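Local coordinates for lipoate-protein ligase 1 (Plasmodium falciparum, PDB 5T8U) that belongs to the lipoate-protein ligase family, with a catalytic domain of the lipoyl ligase A/B type, and holds lipoic acid in a pocket, at residues L13-N19 against T242-D247. Residues are numbered along the deposited sequence; the frame is centred on the assembly and turned at random.
Sequences LVLVSNN and TVHYID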
ATOM      1  N   LEU A  13      -8.205  17.791   1.850  1.00 64.59           N
ATOM      2  CA  LEU A  13      -8.527  17.580   0.446  1.00 64.63           C
ATOM      3  C   LEU A  13      -9.179  16.221   0.243  1.00 65.19           C
ATOM      4  O   LEU A  13      -8.799  15.230   0.879  1.00 62.99           O
ATOM      5  CB  LEU A  13      -7.278  17.672  -0.437  1.00 66.30           C
ATOM      6  CG  LEU A  13      -6.760  19.060  -0.810  1.00 69.39           C
ATOM      7  CD1 LEU A  13      -5.415  18.938  -1.513  1.00 69.38           C
ATOM      8  CD2 LEU A  13      -7.754  19.793  -1.696  1.00 71.97           C
ATOM      9  N   VAL A  14     -10.153  16.188  -0.662  1.00 71.40           N
ATOM     10  CA  VAL A  14     -10.810  14.962  -1.096  1.00 71.19           C
ATOM     11  C   VAL A  14     -10.627  14.877  -2.606  1.00 68.64           C
ATOM     12  O   VAL A  14     -11.156  15.713  -3.350  1.00 73.23           O
ATOM     13  CB  VAL A  14     -12.296  14.939  -0.717  1.00 72.24           C
ATOM     14  CG1 VAL A  14     -12.911  13.587  -1.041  1.00 71.71           C
ATOM     15  CG2 VAL A  14     -12.477  15.277   0.758  1.00 72.27           C
ATOM     16  N   LEU A  15      -9.880  13.875  -3.057  1.00 59.92           N
ATOM     17  CA  LEU A  15      -9.544  13.694  -4.459  1.00 58.32           C
ATOM     18  C   LEU A  15     -10.160  12.394  -4.960  1.00 62.11           C
ATOM     19  O   LEU A  15     -10.262  11.413  -4.215  1.00 59.87           O
ATOM     20  CB  LEU A  15      -8.024  13.673  -4.659  1.00 56.87           C
ATOM     21  CG  LEU A  15      -7.235  14.707  -3.849  1.00 57.91           C
ATOM     22  CD1 LEU A  15      -5.742  14.560  -4.106  1.00 57.87           C
ATOM     23  CD2 LEU A  15      -7.697  16.120  -4.162  1.00 58.30           C
ATOM     24  N   VAL A  16     -10.571  12.394  -6.225  1.00 70.84           N
ATOM     25  CA  VAL A  16     -11.240  11.254  -6.836  1.00 74.76           C
ATOM     26  C   VAL A  16     -10.646  11.025  -8.217  1.00 72.24           C
ATOM     27  O   VAL A  16     -10.296  11.979  -8.920  1.00 76.85           O
ATOM     28  CB  VAL A  16     -12.764  11.476  -6.928  1.00 78.33           C
ATOM     29  CG1 VAL A  16     -13.445  10.304  -7.626  1.00 79.95           C
ATOM     30  CG2 VAL A  16     -13.351  11.685  -5.541  1.00 77.86           C
ATOM     31  N   SER A  17     -10.530   9.757  -8.601  1.00 59.62           N
ATOM     32  CA  SER A  17     -10.107   9.371  -9.940  1.00 60.09           C
ATOM     33  C   SER A  17     -11.164   8.450 -10.530  1.00 62.63           C
ATOM     34  O   SER A  17     -11.422   7.371  -9.987  1.00 62.67           O
ATOM     35  CB  SER A  17      -8.745   8.678  -9.914  1.00 59.02           C
ATOM     36  OG  SER A  17      -8.429   8.136 -11.185  1.00 59.61           O
ATOM     37  N   ASN A  18     -11.781   8.881 -11.630  0.92 63.95           N
ATOM     38  CA  ASN A  18     -12.744   8.038 -12.325  0.92 66.03           C
ATOM     39  C   ASN A  18     -12.079   7.030 -13.250  0.92 67.13           C
ATOM     40  O   ASN A  18     -12.761   6.125 -13.745  0.92 65.50           O
ATOM     41  CB  ASN A  18     -13.726   8.900 -13.125  0.92 68.91           C
ATOM     42  CG  ASN A  18     -14.730   9.608 -12.239  0.92 70.26           C
ATOM     43  OD1 ASN A  18     -15.574   8.972 -11.610  0.92 70.88           O
ATOM     44  ND2 ASN A  18     -14.651  10.932 -12.194  0.92 70.90           N
ATOM     45  N   ASN A  19     -10.777   7.159 -13.494  1.00 75.61           N
ATOM     46  CA  ASN A  19     -10.061   6.152 -14.261  1.00 76.78           C
ATOM     47  C   ASN A  19     -10.075   4.826 -13.511  1.00 74.66           C
ATOM     48  O   ASN A  19     -10.142   4.783 -12.279  1.00 74.64           O
ATOM     49  CB  ASN A  19      -8.624   6.603 -14.522  1.00 75.20           C
ATOM     50  CG  ASN A  19      -7.913   5.730 -15.539  1.00 76.62           C
ATOM     51  OD1 ASN A  19      -7.926   4.505 -15.441  1.00 77.69           O
ATOM     52  ND2 ASN A  19      -7.296   6.362 -16.531  1.00 77.61           N
ATOM     53  N   THR A 242     -16.181  19.160  -0.408  1.00 63.40           N
ATOM     54  CA  THR A 242     -15.556  19.479  -1.685  1.00 61.29           C
ATOM     55  C   THR A 242     -14.827  18.253  -2.210  1.00 61.74           C
ATOM     56  O   THR A 242     -14.178  17.531  -1.447  1.00 63.54           O
ATOM     57  CB  THR A 242     -14.581  20.657  -1.553  1.00 62.17           C
ATOM     58  OG1 THR A 242     -15.273  21.793  -1.019  1.00 65.24           O
ATOM     59  CG2 THR A 242     -13.991  21.024  -2.909  1.00 60.93           C
ATOM     60  N   VAL A 243     -14.931  18.029  -3.520  1.00 61.32           N
ATOM     61  CA  VAL A 243     -14.392  16.836  -4.164  1.00 60.12           C
ATOM     62  C   VAL A 243     -13.674  17.267  -5.436  1.00 60.93           C
ATOM     63  O   VAL A 243     -14.270  17.930  -6.293  1.00 62.31           O
ATOM     64  CB  VAL A 243     -15.492  15.810  -4.490  1.00 60.36           C
ATOM     65  CG1 VAL A 243     -14.905  14.580  -5.179  1.00 59.89           C
ATOM     66  CG2 VAL A 243     -16.232  15.408  -3.222  1.00 60.44           C
ATOM     67  N   HIS A 244     -12.403  16.896  -5.560  1.00 59.60           N
ATOM     68  CA  HIS A 244     -11.615  17.174  -6.751  1.00 59.94           C
ATOM     69  C   HIS A 244     -11.469  15.912  -7.594  1.00 61.48           C
ATOM     70  O   HIS A 244     -11.389  14.798  -7.072  1.00 61.39           O
ATOM     71  CB  HIS A 244     -10.230  17.709  -6.380  1.00 58.97           C
ATOM     72  CG  HIS A 244     -10.240  19.116  -5.871  1.00 59.99           C
ATOM     73  ND1 HIS A 244     -10.639  19.444  -4.593  1.00 59.95           N
ATOM     74  CD2 HIS A 244      -9.897  20.282  -6.468  1.00 61.82           C
ATOM     75  CE1 HIS A 244     -10.542  20.751  -4.426  1.00 61.64           C
ATOM     76  NE2 HIS A 244     -10.095  21.283  -5.549  1.00 62.75           N
ATOM     77  N   TYR A 245     -11.439  16.104  -8.912  1.00 64.82           N
ATOM     78  CA  TYR A 245     -11.271  15.020  -9.874  1.00 66.25           C
ATOM     79  C   TYR A 245      -9.955  15.229 -10.609  1.00 66.72           C
ATOM     80  O   TYR A 245      -9.772  16.248 -11.284  1.00 69.73           O
ATOM     81  CB  TYR A 245     -12.451  14.974 -10.850  1.00 65.93           C
ATOM     82  CG  TYR A 245     -13.763  14.626 -10.181  1.00 64.90           C
ATOM     83  CD1 TYR A 245     -14.269  13.336 -10.229  1.00 64.91           C
ATOM     84  CD2 TYR A 245     -14.489  15.587  -9.487  1.00 65.66           C
ATOM     85  CE1 TYR A 245     -15.464  13.010  -9.613  1.00 64.84           C
ATOM     86  CE2 TYR A 245     -15.685  15.272  -8.867  1.00 65.15           C
ATOM     87  CZ  TYR A 245     -16.167  13.983  -8.933  1.00 64.96           C
ATOM     88  OH  TYR A 245     -17.358  13.667  -8.318  1.00 64.19           O
ATOM     89  N   ILE A 246      -9.046  14.264 -10.483  1.00 60.35           N
ATOM     90  CA  ILE A 246      -7.673  14.433 -10.942  1.00 60.45           C
ATOM     91  C   ILE A 246      -7.319  13.531 -12.118  1.00 64.91           C
ATOM     92  O   ILE A 246      -6.301  13.784 -12.781  1.00 67.06           O
ATOM     93  CB  ILE A 246      -6.673  14.209  -9.788  1.00 59.54           C
ATOM     94  CG1 ILE A 246      -6.857  12.813  -9.179  1.00 56.48           C
ATOM     95  CG2 ILE A 246      -6.849  15.287  -8.726  1.00 59.50           C
ATOM     96  CD1 ILE A 246      -5.780  12.427  -8.186  1.00 56.40           C
ATOM     97  N   ASP A 247      -8.111  12.496 -12.404  1.00 70.59           N
ATOM     98  CA  ASP A 247      -7.776  11.595 -13.500  1.00 74.59           C
ATOM     99  C   ASP A 247      -7.702  12.305 -14.847  1.00 77.29           C
ATOM    100  O   ASP A 247      -7.174  11.726 -15.804  1.00 78.86           O
ATOM    101  CB  ASP A 247      -8.787  10.448 -13.569  1.00 75.86           C
ATOM    102  CG  ASP A 247     -10.211  10.934 -13.723  1.00 76.70           C
ATOM    103  OD1 ASP A 247     -10.530  12.020 -13.196  1.00 77.57           O
ATOM    104  OD2 ASP A 247     -11.013  10.226 -14.368  1.00 77.84           O
TER
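Val16 lies beside the Tyr245 side chain, pointing the same way, its CG1 3.9 Å from CE1 of Tyr245. The other methyl, CG2, lies on the side of Val243 CG1, at a modelled 3.3 Å that is too short for two methyls and is therefore doubtful in detail. CG1 of Val16 stands anti to the backbone N (chi1 177°), which turns that methyl to the tyrosine. Beyond it, the side-chain amide of Asn18 comes in at the ring edge, near the ring plane, with ND2 3.1 Å from CD1 of Tyr245. Amide and ring are nearly coplanar, 13° apart. Leu15 and His244 project to the other face of the sheet, where CD2 of Leu15 reaches CB of His244 and CD2 of Leu13 approaches CE1 of the imidazole. Leu32 of helix 22-34 covers Leu15 and Ile246 here, and Phe57 of strand 55-59 touches both as well.

Leu15 pairs with His244 and Val16 with Tyr245 in a short parallel ladder at the margin of the mixed sheet of the ligase catalytic domain: strand 244-245 is the outermost within the chain, and strand 13-17 separates it from strand 55-59. Three backbone bonds join the pair. His244 N gives a nearly straight bond to Val14 O (2.8 Å), Val16 N a more bent one to His244 O (2.7 Å, 134° at the hydrogen), and Ile246 N bonds to Val16 O. Past the ladder, Asp247 faces the backbone of Asn18 and Asn19, its OD2 3.1 Å from Asn18 N and 3.2 Å from Asn19 N. Ser17 OG lies against CB of Asp247 while hydrogen-bonding to Asn25 OD1 in helix 22-34.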